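Long-range contact in periplasmic binding protein (Veillonella parvula, PDB 4MO9), which is a TroA-like periplasmic solute-binding protein, probably capturing a ligand, possibly an iron-siderophore complex, for delivery to an ABC transporter: residues 60-72 with 89-101. Sequence-based numbering, arbitrary orientation.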
# COMPACT_ATOMS: atom_id res chain seq x y z
N GLY A 60 8.41 -17.06 0.38
CA GLY A 60 9.83 -16.75 0.28
C GLY A 60 10.38 -17.13 -1.08
O GLY A 60 9.81 -16.75 -2.11
N LYS A 61 11.48 -17.89 -1.09
CA LYS A 61 12.15 -18.24 -2.34
C LYS A 61 11.30 -19.13 -3.23
O LYS A 61 11.55 -19.23 -4.44
CB LYS A 61 13.48 -18.93 -2.05
CG LYS A 61 14.57 -18.01 -1.54
CD LYS A 61 15.80 -18.83 -1.16
CE LYS A 61 17.06 -17.98 -1.11
NZ LYS A 61 18.26 -18.79 -0.74
N ASP A 62 10.29 -19.79 -2.64
CA ASP A 62 9.40 -20.69 -3.38
C ASP A 62 8.24 -19.95 -4.05
O ASP A 62 7.36 -20.59 -4.63
CB ASP A 62 8.84 -21.77 -2.46
CG ASP A 62 9.92 -22.71 -1.94
OD1 ASP A 62 10.86 -23.02 -2.70
OD2 ASP A 62 9.81 -23.14 -0.77
N THR A 63 8.24 -18.63 -3.96
CA THR A 63 7.17 -17.82 -4.53
C THR A 63 6.78 -18.17 -5.98
O THR A 63 5.60 -18.33 -6.27
CB THR A 63 7.46 -16.30 -4.41
OG1 THR A 63 7.47 -15.93 -3.03
CG2 THR A 63 6.40 -15.49 -5.12
N PRO A 64 7.76 -18.30 -6.89
CA PRO A 64 7.35 -18.58 -8.28
C PRO A 64 6.67 -19.94 -8.46
O PRO A 64 5.92 -20.12 -9.43
CB PRO A 64 8.68 -18.57 -9.05
CG PRO A 64 9.62 -17.78 -8.19
CD PRO A 64 9.22 -18.13 -6.78
N LYS A 65 6.92 -20.88 -7.55
CA LYS A 65 6.37 -22.24 -7.67
C LYS A 65 4.86 -22.35 -7.45
O LYS A 65 4.28 -23.42 -7.66
CB LYS A 65 7.09 -23.17 -6.69
CG LYS A 65 8.59 -23.25 -6.87
CD LYS A 65 9.16 -24.38 -6.00
CE LYS A 65 10.67 -24.50 -6.15
NZ LYS A 65 11.38 -23.33 -5.54
N VAL A 66 4.22 -21.26 -7.03
CA VAL A 66 2.77 -21.28 -6.79
C VAL A 66 1.99 -20.31 -7.68
O VAL A 66 0.77 -20.19 -7.56
CB VAL A 66 2.42 -20.97 -5.31
CG1 VAL A 66 3.16 -21.92 -4.37
CG2 VAL A 66 2.74 -19.52 -4.98
N ILE A 67 2.70 -19.59 -8.56
CA ILE A 67 2.04 -18.59 -9.40
C ILE A 67 1.91 -19.08 -10.84
O ILE A 67 2.92 -19.36 -11.49
CB ILE A 67 2.82 -17.26 -9.40
CG1 ILE A 67 2.90 -16.67 -7.98
CG2 ILE A 67 2.17 -16.25 -10.36
CD1 ILE A 67 3.92 -15.55 -7.84
N ALA A 68 0.68 -19.18 -11.34
CA ALA A 68 0.43 -19.62 -12.71
C ALA A 68 0.30 -18.44 -13.69
O ALA A 68 0.58 -18.57 -14.89
CB ALA A 68 -0.81 -20.47 -12.77
N GLY A 69 -0.16 -17.29 -13.17
CA GLY A 69 -0.37 -16.12 -14.00
C GLY A 69 0.05 -14.85 -13.30
O GLY A 69 -0.39 -14.57 -12.17
N MSE A 70 0.89 -14.07 -13.98
CA MSE A 70 1.45 -12.84 -13.44
C MSE A 70 0.76 -11.64 -14.09
O MSE A 70 0.68 -11.55 -15.32
CB MSE A 70 2.95 -12.82 -13.73
CG MSE A 70 3.64 -11.46 -13.58
SE MSE A 70 3.68 -10.82 -11.73
CE MSE A 70 4.68 -12.27 -10.97
N ASP A 71 0.23 -10.72 -13.28
CA ASP A 71 -0.38 -9.51 -13.82
C ASP A 71 0.72 -8.51 -14.16
O ASP A 71 1.90 -8.77 -13.89
CB ASP A 71 -1.36 -8.88 -12.83
CG ASP A 71 -0.70 -8.49 -11.52
OD1 ASP A 71 0.25 -9.19 -11.10
OD2 ASP A 71 -1.12 -7.48 -10.91
N THR A 72 0.35 -7.37 -14.75
CA THR A 72 1.34 -6.39 -15.20
C THR A 72 1.37 -5.13 -14.34
O THR A 72 1.99 -4.13 -14.70
CB THR A 72 1.09 -5.95 -16.65
OG1 THR A 72 -0.15 -5.24 -16.72
CG2 THR A 72 1.02 -7.15 -17.55
N MSE A 89 14.95 -12.43 -8.26
CA MSE A 89 14.13 -13.62 -8.51
C MSE A 89 13.71 -13.64 -9.98
O MSE A 89 12.55 -13.38 -10.30
CB MSE A 89 12.89 -13.58 -7.60
CG MSE A 89 12.01 -14.81 -7.69
SE MSE A 89 10.61 -14.72 -6.35
CE MSE A 89 11.74 -15.24 -4.82
N PRO A 90 14.66 -13.93 -10.89
CA PRO A 90 14.40 -13.81 -12.34
C PRO A 90 13.26 -14.68 -12.86
O PRO A 90 12.70 -14.38 -13.91
CB PRO A 90 15.74 -14.23 -12.97
CG PRO A 90 16.49 -14.96 -11.89
CD PRO A 90 16.04 -14.33 -10.60
N GLU A 91 12.90 -15.72 -12.12
CA GLU A 91 11.83 -16.61 -12.56
C GLU A 91 10.49 -15.89 -12.62
O GLU A 91 9.56 -16.37 -13.27
CB GLU A 91 11.72 -17.82 -11.63
CG GLU A 91 12.91 -18.74 -11.67
CD GLU A 91 12.83 -19.80 -10.59
OE1 GLU A 91 12.99 -19.45 -9.40
OE2 GLU A 91 12.60 -20.98 -10.93
N LEU A 92 10.39 -14.75 -11.94
CA LEU A 92 9.14 -13.98 -11.94
C LEU A 92 8.79 -13.49 -13.34
O LEU A 92 7.61 -13.41 -13.71
CB LEU A 92 9.24 -12.79 -10.98
CG LEU A 92 9.20 -13.06 -9.47
CD1 LEU A 92 9.33 -11.75 -8.70
CD2 LEU A 92 7.90 -13.78 -9.08
N ALA A 93 9.82 -13.17 -14.12
CA ALA A 93 9.64 -12.63 -15.46
C ALA A 93 9.37 -13.72 -16.50
O ALA A 93 9.14 -13.43 -17.68
CB ALA A 93 10.85 -11.80 -15.87
N LYS A 94 9.40 -14.98 -16.05
CA LYS A 94 9.13 -16.12 -16.92
C LYS A 94 7.70 -16.64 -16.79
O LYS A 94 7.26 -17.47 -17.58
CB LYS A 94 10.09 -17.28 -16.61
CG LYS A 94 11.57 -17.02 -16.87
CD LYS A 94 12.35 -18.30 -16.63
CE LYS A 94 13.86 -18.09 -16.67
NZ LYS A 94 14.58 -19.35 -16.31
N ILE A 95 6.97 -16.17 -15.78
CA ILE A 95 5.60 -16.61 -15.56
C ILE A 95 4.68 -15.98 -16.62
O ILE A 95 4.78 -14.78 -16.89
CB ILE A 95 5.10 -16.20 -14.15
CG1 ILE A 95 6.00 -16.81 -13.06
CG2 ILE A 95 3.65 -16.62 -13.94
CD1 ILE A 95 5.75 -16.23 -11.66
N PRO A 96 3.81 -16.80 -17.24
CA PRO A 96 2.86 -16.28 -18.23
C PRO A 96 2.13 -15.04 -17.72
O PRO A 96 1.71 -15.01 -16.56
CB PRO A 96 1.88 -17.45 -18.41
CG PRO A 96 2.74 -18.66 -18.19
CD PRO A 96 3.71 -18.26 -17.10
N VAL A 97 2.01 -14.03 -18.57
CA VAL A 97 1.39 -12.76 -18.19
C VAL A 97 -0.13 -12.81 -18.41
O VAL A 97 -0.58 -13.39 -19.39
CB VAL A 97 2.01 -11.60 -19.00
CG1 VAL A 97 1.24 -10.31 -18.81
CG2 VAL A 97 3.48 -11.40 -18.61
N VAL A 98 -0.90 -12.24 -17.48
CA VAL A 98 -2.36 -12.12 -17.67
C VAL A 98 -2.81 -10.66 -17.60
O VAL A 98 -2.12 -9.82 -17.02
CB VAL A 98 -3.17 -12.92 -16.61
CG1 VAL A 98 -2.87 -14.40 -16.72
CG2 VAL A 98 -2.84 -12.43 -15.20
N GLY A 99 -3.96 -10.36 -18.20
CA GLY A 99 -4.48 -9.01 -18.15
C GLY A 99 -4.96 -8.64 -16.75
O GLY A 99 -4.86 -9.45 -15.81
N THR A 100 -5.48 -7.43 -16.61
CA THR A 100 -6.02 -6.97 -15.33
C THR A 100 -7.53 -6.75 -15.46
O THR A 100 -8.00 -6.16 -16.43
CB THR A 100 -5.29 -5.69 -14.87
OG1 THR A 100 -3.95 -6.04 -14.49
CG2 THR A 100 -5.98 -5.07 -13.67
N ILE A 101 -8.30 -7.25 -14.48
CA ILE A 101 -9.75 -7.06 -14.44
C ILE A 101 -10.08 -5.58 -14.50
O ILE A 101 -9.50 -4.79 -13.75
CB ILE A 101 -10.36 -7.63 -13.13
CG1 ILE A 101 -10.20 -9.14 -13.07
CG2 ILE A 101 -11.84 -7.24 -12.99
CD1 ILE A 101 -11.09 -9.87 -14.07
O HOH W 1 -3.40 -6.23 -11.89
O HOH W 2 -2.21 -7.42 -16.05
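Met70 and Val97 form a single parallel beta bridge in the N-terminal lobe of this TroA-like binding-protein fold. It lies next to strand 67-69, an edge strand of the lobe's parallel sheet. Met70 N donates to Pro96 O at 2.9 Å, nearly straight (174°). Val98 N returns a bond to Met70 O at 2.8 Å, from 37° out of the carbonyl plane.

Ile95 points into the opposing segment. Its CD1 meets Ile67 CG2 at 3.8 Å, the side chains crossing at about a right angle. Its CG2 packs against Met70 CB, again nearly perpendicular. Met70, a selenomethionine, sets out with CG anti to the backbone N (chi1 164°), then bends twice. This brings CE to Leu92 CD2 at 4.0 Å, while Trp82 and Phe85 of helix 79-88 back the cluster. Met89, also selenomethionine, bends at its last torsion and sets SE 3.7 Å from Pro64 CG. Glu91 CB and OE1 also approach Pro64 CG.

At the other end, the Thr72 and Val97 side chains cross at about a right angle, Thr72 CG2 pressing on Val97 CG1 at a tight 3.4 Å. The side chain of Thr100 lies about 6 Å from the bound trimethylamine oxide. Asp71 OD1 is hydrogen-bonded to Ser46 OG; a water bonded to Thr100 OG1 donates to Asp71 OD2. A second accepts from Thr72 N, bonds to Thr100 OG1 and donates to Val98 O at 2.6 Å.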